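Side-chain contacts in alpha-rhamnosidase (Dictyoglomus thermophilum, PDB 6I60), which probably hydrolyses terminal non-reducing alpha-L-rhamnose residues of alpha-L-rhamnosides: residues Glu203-Asn207 with Gly208-Gly212; Tyr633-His636 with Asp637-Leu641; Lys655-Ser658 with Glu659-Asp662. All coordinates share one frame; numbering follows the deposited sequence.

Interaction 1: residues Glu203-Asn207 with Gly208-Gly212; sequences ELYIN and GERIG
Arg-210 and Glu-203 carry the polar side of this tight hairpin. The guanidinium presents its edge: NH1 of Arg-210 lies 2.6 Å from OE2 of Glu-203 in a salt bridge, and NE of Arg-210 adds a weak bond to that oxygen. OE2 is met on its anti side, and the two flat groups stand 80° apart; OE1 of Glu-203 pairs with Arg-430. The arginine chain, extended from CG to NE, passes the Tyr-205 ring, with its CG 3.7 Å from CE1 of Tyr-205. Cutting this side chain back to an alanine would probably uncover that part of the ring and leave OE2 of Glu-203 without its charged mate, the carboxylate then relying on Arg-430. Apolar contacts fill the other face, where Ile-211 sets CG1 3.7 Å from CD2 of Leu-204 and CD1 3.8 Å from CB of Ile-206. Backbone bonds close the hairpin: N of Ile-206 to O of Glu-209 (3.1 Å), and N of Glu-209 back to O of Ile-206 across the type I' turn between them, whose angles at Gly-208 call for glycine. Strand 201-206 also pairs with strand 242-250, while Leu-204 and Ile-206 rest on strand 189-199 and Ile-211 on strand 226-233.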
loop_
_atom_site.group_PDB
_atom_site.type_symbol
_atom_site.label_atom_id
_atom_site.label_comp_id
_atom_site.label_asym_id
_atom_site.label_seq_id
_atom_site.Cartn_x
_atom_site.Cartn_y
_atom_site.Cartn_z
ATOM N N GLU A 203 2.921 -9.213 21.036
ATOM C CA GLU A 203 2.998 -10.592 20.579
ATOM C C GLU A 203 2.171 -11.443 21.528
ATOM O O GLU A 203 2.351 -11.367 22.746
ATOM C CB GLU A 203 4.447 -11.091 20.525
ATOM C CG GLU A 203 5.079 -10.993 19.144
ATOM C CD GLU A 203 6.407 -11.724 19.046
ATOM O OE1 GLU A 203 7.053 -11.935 20.095
ATOM O OE2 GLU A 203 6.805 -12.088 17.918
ATOM N N LEU A 204 1.261 -12.240 20.976
ATOM C CA LEU A 204 0.304 -13.000 21.767
ATOM C C LEU A 204 0.695 -14.472 21.826
ATOM O O LEU A 204 1.087 -15.065 20.817
ATOM C CB LEU A 204 -1.105 -12.860 21.189
ATOM C CG LEU A 204 -2.191 -13.718 21.834
ATOM C CD1 LEU A 204 -2.505 -13.220 23.235
ATOM C CD2 LEU A 204 -3.435 -13.720 20.969
ATOM N N TYR A 205 0.577 -15.056 23.018
ATOM C CA TYR A 205 0.855 -16.466 23.243
ATOM C C TYR A 205 -0.272 -17.080 24.059
ATOM O O TYR A 205 -0.810 -16.439 24.967
ATOM C CB TYR A 205 2.191 -16.669 23.969
ATOM C CG TYR A 205 3.400 -16.291 23.148
ATOM C CD1 TYR A 205 4.006 -17.212 22.304
ATOM C CD2 TYR A 205 3.938 -15.012 23.217
ATOM C CE1 TYR A 205 5.111 -16.871 21.549
ATOM C CE2 TYR A 205 5.044 -14.663 22.466
ATOM C CZ TYR A 205 5.627 -15.596 21.635
ATOM O OH TYR A 205 6.729 -15.253 20.885
ATOM N N ILE A 206 -0.628 -18.320 23.730
ATOM C CA ILE A 206 -1.647 -19.067 24.462
ATOM C C ILE A 206 -1.127 -20.480 24.674
ATOM O O ILE A 206 -0.906 -21.214 23.703
ATOM C CB ILE A 206 -2.999 -19.096 23.727
ATOM C CG1 ILE A 206 -3.708 -17.750 23.873
ATOM C CG2 ILE A 206 -3.874 -20.220 24.265
ATOM C CD1 ILE A 206 -5.165 -17.775 23.471
ATOM N N ASN A 207 -0.923 -20.859 25.937
ATOM C CA ASN A 207 -0.430 -22.187 26.303
ATOM C C ASN A 207 0.916 -22.498 25.650
ATOM O O ASN A 207 1.233 -23.658 25.378
ATOM C CB ASN A 207 -1.455 -23.274 25.965
ATOM C CG ASN A 207 -2.704 -23.183 26.821
ATOM O OD1 ASN A 207 -2.628 -22.963 28.029
ATOM N ND2 ASN A 207 -3.863 -23.354 26.196
ATOM N N GLY A 208 1.713 -21.462 25.385
ATOM C CA GLY A 208 3.064 -21.619 24.899
ATOM C C GLY A 208 3.247 -21.381 23.414
ATOM O O GLY A 208 4.383 -21.177 22.972
ATOM N N GLU A 209 2.170 -21.397 22.637
ATOM C CA GLU A 209 2.257 -21.271 21.189
ATOM C C GLU A 209 1.953 -19.843 20.756
ATOM O O GLU A 209 1.049 -19.198 21.296
ATOM C CB GLU A 209 1.294 -22.239 20.500
ATOM C CG GLU A 209 1.476 -23.691 20.908
ATOM C CD GLU A 209 0.156 -24.402 21.120
ATOM O OE1 GLU A 209 -0.009 -25.523 20.597
ATOM O OE2 GLU A 209 -0.719 -23.838 21.810
ATOM N N ARG A 210 2.719 -19.353 19.783
ATOM C CA ARG A 210 2.436 -18.056 19.187
ATOM C C ARG A 210 1.150 -18.129 18.375
ATOM O O ARG A 210 0.854 -19.145 17.741
ATOM C CB ARG A 210 3.600 -17.610 18.303
ATOM C CG ARG A 210 3.743 -16.103 18.166
ATOM C CD ARG A 210 4.488 -15.754 16.889
ATOM N NE ARG A 210 4.946 -14.368 16.858
ATOM C CZ ARG A 210 4.385 -13.412 16.121
ATOM N NH1 ARG A 210 4.874 -12.180 16.148
ATOM N NH2 ARG A 210 3.335 -13.688 15.356
ATOM N N ILE A 211 0.383 -17.042 18.395
ATOM C CA ILE A 211 -0.975 -17.062 17.864
ATOM C C ILE A 211 -1.020 -16.477 16.458
ATOM O O ILE A 211 -1.490 -17.127 15.516
ATOM C CB ILE A 211 -1.936 -16.307 18.801
ATOM C CG1 ILE A 211 -2.047 -17.031 20.147
ATOM C CG2 ILE A 211 -3.302 -16.150 18.153
ATOM C CD1 ILE A 211 -2.513 -18.468 20.038
ATOM N N GLY A 212 -0.534 -15.249 16.304
ATOM C CA GLY A 212 -0.719 -14.537 15.057
ATOM C C GLY A 212 0.234 -14.985 13.965
ATOM O O GLY A 212 1.362 -15.406 14.214
#

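Interaction 2: residues Tyr633-His636 with Asp637-Leu641; sequences YFYH and DVITL
Tyr-635 lays one face of its ring against Ile-639, one helical turn further on. CG1 of Ile-639 sits over that face, 3.6 Å from the centroid of the Tyr-635 ring and displaced toward the hydroxyl end, so that CZ of Tyr-635 is its closest ring atom at 3.4 Å. This is a CH-pi contact, and the tyrosine reaches it because CG stands anti to the backbone N (chi1 175°), which leans the ring toward the next turn, over Ile-639. His-636 repeats the pattern with Thr-640: CG2 of Thr-640 lies over one imidazole face, 4.2 Å from the His-636 ring centroid. The threonine's chi1 of 71° sends its methyl back toward the histidine and still lets OG1 make a weak bond to O of His-636 at 3.3 Å. That carbonyl oxygen also accepts N of Thr-640, and so takes a backbone bond and a weak side-chain bond from the same residue. The third pair is purely apolar: Phe-634 and Val-638 run side by side, pointing the same way, with CE1 of Phe-634 3.8 Å from CG2 of Val-638. At the imidazole edge, OD2 of Asp-637 approaches ND1 of His-636 to 3.7 Å, the two planes being steeply inclined; the hydrogen bond of this oxygen goes to Thr-563. Phe-634 and Asp-637 touch Leu-596 of helix 586-599, Thr-640 touches Ile-566 of helix 564-576, and Phe-634 also meets Ile-664 of helix 651-672. Three side-chain pairs spaced four residues apart, over i to i+4 backbone bonds, are regular alpha-helical geometry; here they belong to the six-hairpin glycosidase domain, whose family fold is an (alpha/alpha)6 barrel.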
loop_
_atom_site.group_PDB
_atom_site.type_symbol
_atom_site.label_atom_id
_atom_site.label_comp_id
_atom_site.label_asym_id
_atom_site.label_seq_id
_atom_site.Cartn_x
_atom_site.Cartn_y
_atom_site.Cartn_z
ATOM N N TYR A 633 -2.630 21.792 -8.548
ATOM C CA TYR A 633 -3.372 20.862 -7.708
ATOM C C TYR A 633 -4.640 21.477 -7.135
ATOM O O TYR A 633 -5.540 20.736 -6.726
ATOM C CB TYR A 633 -2.473 20.343 -6.583
ATOM C CG TYR A 633 -1.633 19.156 -7.004
ATOM C CD1 TYR A 633 -2.205 17.900 -7.161
ATOM C CD2 TYR A 633 -0.275 19.295 -7.263
ATOM C CE1 TYR A 633 -1.448 16.811 -7.554
ATOM C CE2 TYR A 633 0.494 18.210 -7.655
ATOM C CZ TYR A 633 -0.100 16.971 -7.799
ATOM O OH TYR A 633 0.651 15.884 -8.190
ATOM N N PHE A 634 -4.735 22.808 -7.097
ATOM C CA PHE A 634 -5.999 23.442 -6.737
ATOM C C PHE A 634 -7.048 23.194 -7.813
ATOM O O PHE A 634 -8.192 22.836 -7.511
ATOM C CB PHE A 634 -5.794 24.941 -6.516
ATOM C CG PHE A 634 -7.023 25.656 -6.034
ATOM C CD1 PHE A 634 -7.903 25.040 -5.160
ATOM C CD2 PHE A 634 -7.299 26.946 -6.455
ATOM C CE1 PHE A 634 -9.035 25.696 -4.714
ATOM C CE2 PHE A 634 -8.429 27.610 -6.013
ATOM C CZ PHE A 634 -9.298 26.984 -5.142
ATOM N N TYR A 635 -6.670 23.376 -9.079
ATOM C CA TYR A 635 -7.565 23.022 -10.176
ATOM C C TYR A 635 -7.824 21.521 -10.200
ATOM O O TYR A 635 -8.945 21.080 -10.479
ATOM C CB TYR A 635 -6.969 23.496 -11.503
ATOM C CG TYR A 635 -7.749 23.084 -12.732
ATOM C CD1 TYR A 635 -8.775 23.876 -13.223
ATOM C CD2 TYR A 635 -7.448 21.910 -13.408
ATOM C CE1 TYR A 635 -9.487 23.505 -14.349
ATOM C CE2 TYR A 635 -8.157 21.530 -14.532
ATOM C CZ TYR A 635 -9.172 22.335 -14.999
ATOM O OH TYR A 635 -9.883 21.968 -16.117
ATOM N N HIS A 636 -6.797 20.722 -9.899
ATOM C CA HIS A 636 -6.960 19.272 -9.883
ATOM C C HIS A 636 -7.962 18.839 -8.821
ATOM O O HIS A 636 -8.831 17.998 -9.081
ATOM C CB HIS A 636 -5.603 18.601 -9.654
ATOM C CG HIS A 636 -5.647 17.104 -9.693
ATOM N ND1 HIS A 636 -6.095 16.345 -8.633
ATOM C CD2 HIS A 636 -5.288 16.226 -10.659
ATOM C CE1 HIS A 636 -6.017 15.064 -8.947
ATOM N NE2 HIS A 636 -5.529 14.965 -10.171
ATOM N N ASP A 637 -7.865 19.411 -7.617
ATOM C CA ASP A 637 -8.751 19.003 -6.533
ATOM C C ASP A 637 -10.192 19.420 -6.790
ATOM O O ASP A 637 -11.121 18.705 -6.400
ATOM C CB ASP A 637 -8.255 19.578 -5.204
ATOM C CG ASP A 637 -7.009 18.873 -4.691
ATOM O OD1 ASP A 637 -6.466 19.291 -3.645
ATOM O OD2 ASP A 637 -6.571 17.900 -5.339
ATOM N N VAL A 638 -10.397 20.558 -7.448
ATOM C CA VAL A 638 -11.750 21.041 -7.701
ATOM C C VAL A 638 -12.385 20.297 -8.871
ATOM O O VAL A 638 -13.588 20.012 -8.860
ATOM C CB VAL A 638 -11.723 22.565 -7.930
ATOM C CG1 VAL A 638 -13.089 23.076 -8.344
ATOM C CG2 VAL A 638 -11.248 23.277 -6.673
ATOM N N ILE A 639 -11.592 19.955 -9.890
ATOM C CA ILE A 639 -12.143 19.283 -11.064
ATOM C C ILE A 639 -12.612 17.877 -10.707
ATOM O O ILE A 639 -13.725 17.468 -11.060
ATOM C CB ILE A 639 -11.110 19.262 -12.205
ATOM C CG1 ILE A 639 -11.251 20.513 -13.066
ATOM C CG2 ILE A 639 -11.289 18.027 -13.079
ATOM C CD1 ILE A 639 -12.550 20.564 -13.840
ATOM N N THR A 640 -11.772 17.115 -9.998
ATOM C CA THR A 640 -12.150 15.751 -9.647
ATOM C C THR A 640 -13.250 15.724 -8.592
ATOM O O THR A 640 -14.029 14.767 -8.538
ATOM C CB THR A 640 -10.929 14.965 -9.164
ATOM O OG1 THR A 640 -10.536 15.439 -7.872
ATOM C CG2 THR A 640 -9.767 15.120 -10.139
ATOM N N LEU A 641 -13.330 16.757 -7.747
ATOM C CA LEU A 641 -14.440 16.844 -6.804
ATOM C C LEU A 641 -15.753 17.098 -7.530
ATOM O O LEU A 641 -16.783 16.506 -7.187
ATOM C CB LEU A 641 -14.183 17.939 -5.772
ATOM C CG LEU A 641 -15.284 18.116 -4.723
ATOM C CD1 LEU A 641 -15.511 16.822 -3.959
ATOM C CD2 LEU A 641 -14.944 19.244 -3.766
#

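Interaction 3: residues Lys655-Ser658 with Glu659-Asp662; sequences KYYS and ELAD. With AE3 (2-(2-ethoxyethoxy)ethanol), chain G.
Glu-659 packs back on Lys-655, one turn earlier, and then reaches out to a bound glycol ether, 2-(2-ethoxyethoxy)ethanol. Its CB lies 3.4 Å from the carbonyl O of Lys-655 and equally far from O of Tyr-656; the former oxygen also takes the backbone bond from N of Glu-659 at 3.0 Å. CG follows at 3.3 Å from O of Lys-655, having been set beside its own backbone N by a chi1 of -81°. From there the chain is extended, and CD draws away from that carbonyl. At the tip, OE2 of Glu-659 comes to 3.4 Å from O3 of the ether, with the ether's C4 also close by. Two more side chains meet the ligand's hydroxyl end, C6 and O4. CD1 of Leu-660 is 3.5 Å from the terminal oxygen O4, and CE1 of Tyr-656 is 3.8 Å from C6 of the ether, which approaches the ring obliquely. The hydroxyl of Tyr-656 is hydrogen-bonded to NZ of Lys-597. While one branch of Leu-660 faces the ligand, the other turns inward: its CD2 meets the edge of the Tyr-657 ring, 4.2 Å from CD1 of Tyr-657. One face of that ring is in turn met by CD2 of Tyr-656, edge of one tyrosine against face of the other. Tyr-656, Glu-659 and Leu-660 thus present the ether-binding atoms along one side of helix 651-672. The inner side of this helix rests on helix 626-648, where Tyr-657 touches Leu-641, Leu-660 touches Val-638 and Ala-661 touches Ile-639; helix 586-599 adds Val-593 against Tyr-657.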
loop_
_atom_site.group_PDB
_atom_site.type_symbol
_atom_site.label_atom_id
_atom_site.label_comp_id
_atom_site.label_asym_id
_atom_site.label_seq_id
_atom_site.Cartn_x
_atom_site.Cartn_y
_atom_site.Cartn_z
ATOM N N LYS A 655 -22.220 21.636 -10.417
ATOM C CA LYS A 655 -22.118 22.916 -11.091
ATOM C C LYS A 655 -21.236 23.931 -10.381
ATOM O O LYS A 655 -20.509 24.643 -10.990
ATOM C CB LYS A 655 -23.505 23.478 -11.329
ATOM C CG LYS A 655 -23.836 23.856 -12.762
ATOM C CD LYS A 655 -22.879 23.295 -13.817
ATOM C CE LYS A 655 -23.324 23.610 -15.236
ATOM N NZ LYS A 655 -24.516 22.813 -15.648
ATOM N N TYR A 656 -21.296 24.001 -9.080
ATOM C CA TYR A 656 -20.490 24.926 -8.364
ATOM C C TYR A 656 -19.041 24.713 -8.566
ATOM O O TYR A 656 -18.354 25.629 -8.800
ATOM C CB TYR A 656 -20.798 24.803 -6.901
ATOM C CG TYR A 656 -19.944 25.645 -6.043
ATOM C CD1 TYR A 656 -20.193 26.960 -5.880
ATOM C CD2 TYR A 656 -18.891 25.123 -5.398
ATOM C CE1 TYR A 656 -19.397 27.732 -5.090
ATOM C CE2 TYR A 656 -18.093 25.892 -4.611
ATOM C CZ TYR A 656 -18.357 27.195 -4.468
ATOM O OH TYR A 656 -17.566 27.946 -3.674
ATOM N N TYR A 657 -18.558 23.494 -8.466
ATOM C CA TYR A 657 -17.138 23.226 -8.621
ATOM C C TYR A 657 -16.698 23.296 -10.028
ATOM O O TYR A 657 -15.615 23.668 -10.328
ATOM C CB TYR A 657 -16.775 21.895 -8.023
ATOM C CG TYR A 657 -16.866 21.967 -6.562
ATOM C CD1 TYR A 657 -16.188 22.906 -5.889
ATOM C CD2 TYR A 657 -17.678 21.141 -5.864
ATOM C CE1 TYR A 657 -16.293 23.009 -4.551
ATOM C CE2 TYR A 657 -17.792 21.247 -4.519
ATOM C CZ TYR A 657 -17.095 22.191 -3.887
ATOM O OH TYR A 657 -17.171 22.318 -2.560
ATOM N N SER A 658 -17.595 23.009 -10.923
ATOM C CA SER A 658 -17.290 23.090 -12.299
ATOM C C SER A 658 -17.039 24.517 -12.630
ATOM O O SER A 658 -16.133 24.792 -13.341
ATOM C CB SER A 658 -18.441 22.558 -13.080
ATOM O OG SER A 658 -18.001 22.120 -14.311
ATOM N N GLU A 659 -17.868 25.427 -12.132
ATOM C CA GLU A 659 -17.715 26.847 -12.307
ATOM C C GLU A 659 -16.462 27.341 -11.663
ATOM O O GLU A 659 -15.802 28.184 -12.177
ATOM C CB GLU A 659 -18.817 27.552 -11.588
ATOM C CG GLU A 659 -20.132 27.631 -12.300
ATOM C CD GLU A 659 -21.107 28.540 -11.594
ATOM O OE1 GLU A 659 -22.247 28.620 -12.056
ATOM O OE2 GLU A 659 -20.741 29.179 -10.595
ATOM N N LEU A 660 -16.101 26.808 -10.525
ATOM C CA LEU A 660 -14.919 27.289 -9.863
ATOM C C LEU A 660 -13.683 26.842 -10.539
ATOM O O LEU A 660 -12.720 27.519 -10.526
ATOM C CB LEU A 660 -14.905 26.872 -8.417
ATOM C CG LEU A 660 -13.621 27.066 -7.651
ATOM C CD1 LEU A 660 -13.399 28.508 -7.350
ATOM C CD2 LEU A 660 -13.687 26.303 -6.371
ATOM N N ALA A 661 -13.727 25.690 -11.171
ATOM C CA ALA A 661 -12.621 25.138 -11.900
ATOM C C ALA A 661 -12.319 26.006 -13.067
ATOM O O ALA A 661 -11.200 26.276 -13.364
ATOM C CB ALA A 661 -12.967 23.765 -12.354
ATOM N N ASP A 662 -13.339 26.499 -13.725
ATOM C CA ASP A 662 -13.159 27.444 -14.789
ATOM C C ASP A 662 -12.513 28.722 -14.280
ATOM O O ASP A 662 -11.787 29.317 -14.996
ATOM C CB ASP A 662 -14.482 27.769 -15.426
ATOM C CG ASP A 662 -14.713 27.010 -16.675
ATOM O OD1 ASP A 662 -15.407 26.000 -16.643
ATOM O OD2 ASP A 662 -14.192 27.416 -17.711
HETATM C C1 AE3 G . -18.453 36.492 -9.701
HETATM C C2 AE3 G . -19.017 35.084 -9.696
HETATM O O2 AE3 G . -18.126 34.228 -8.978
HETATM C C3 AE3 G . -17.945 32.965 -9.616
HETATM C C4 AE3 G . -18.995 31.974 -9.138
HETATM O O3 AE3 G . -18.403 30.765 -8.677
HETATM C C5 AE3 G . -17.143 30.975 -8.097
HETATM C C6 AE3 G . -17.065 30.168 -6.846
HETATM O O4 AE3 G . -15.935 30.685 -6.170
#

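Interactions 2 and 3 lie on consecutive helices, 626-648 and 651-672, with centres about 10 Å apart, and they touch directly: CG1 of Val-638 is 3.3 Å from O of Tyr-657. Interaction 1 belongs to another domain on the opposite side of the chain's centre, its centre about 49 Å from that of interaction 2 and 56 Å from that of interaction 3. Their chemistry follows their place. The hairpin separates a salt bridge on one face from aliphatic packing on the other; 633-641, packed against several helices but partly buried, relies on CH-pi and apolar pairs; 655-662, the most exposed of the three, divides its side chains between the helix interface and a bound small molecule.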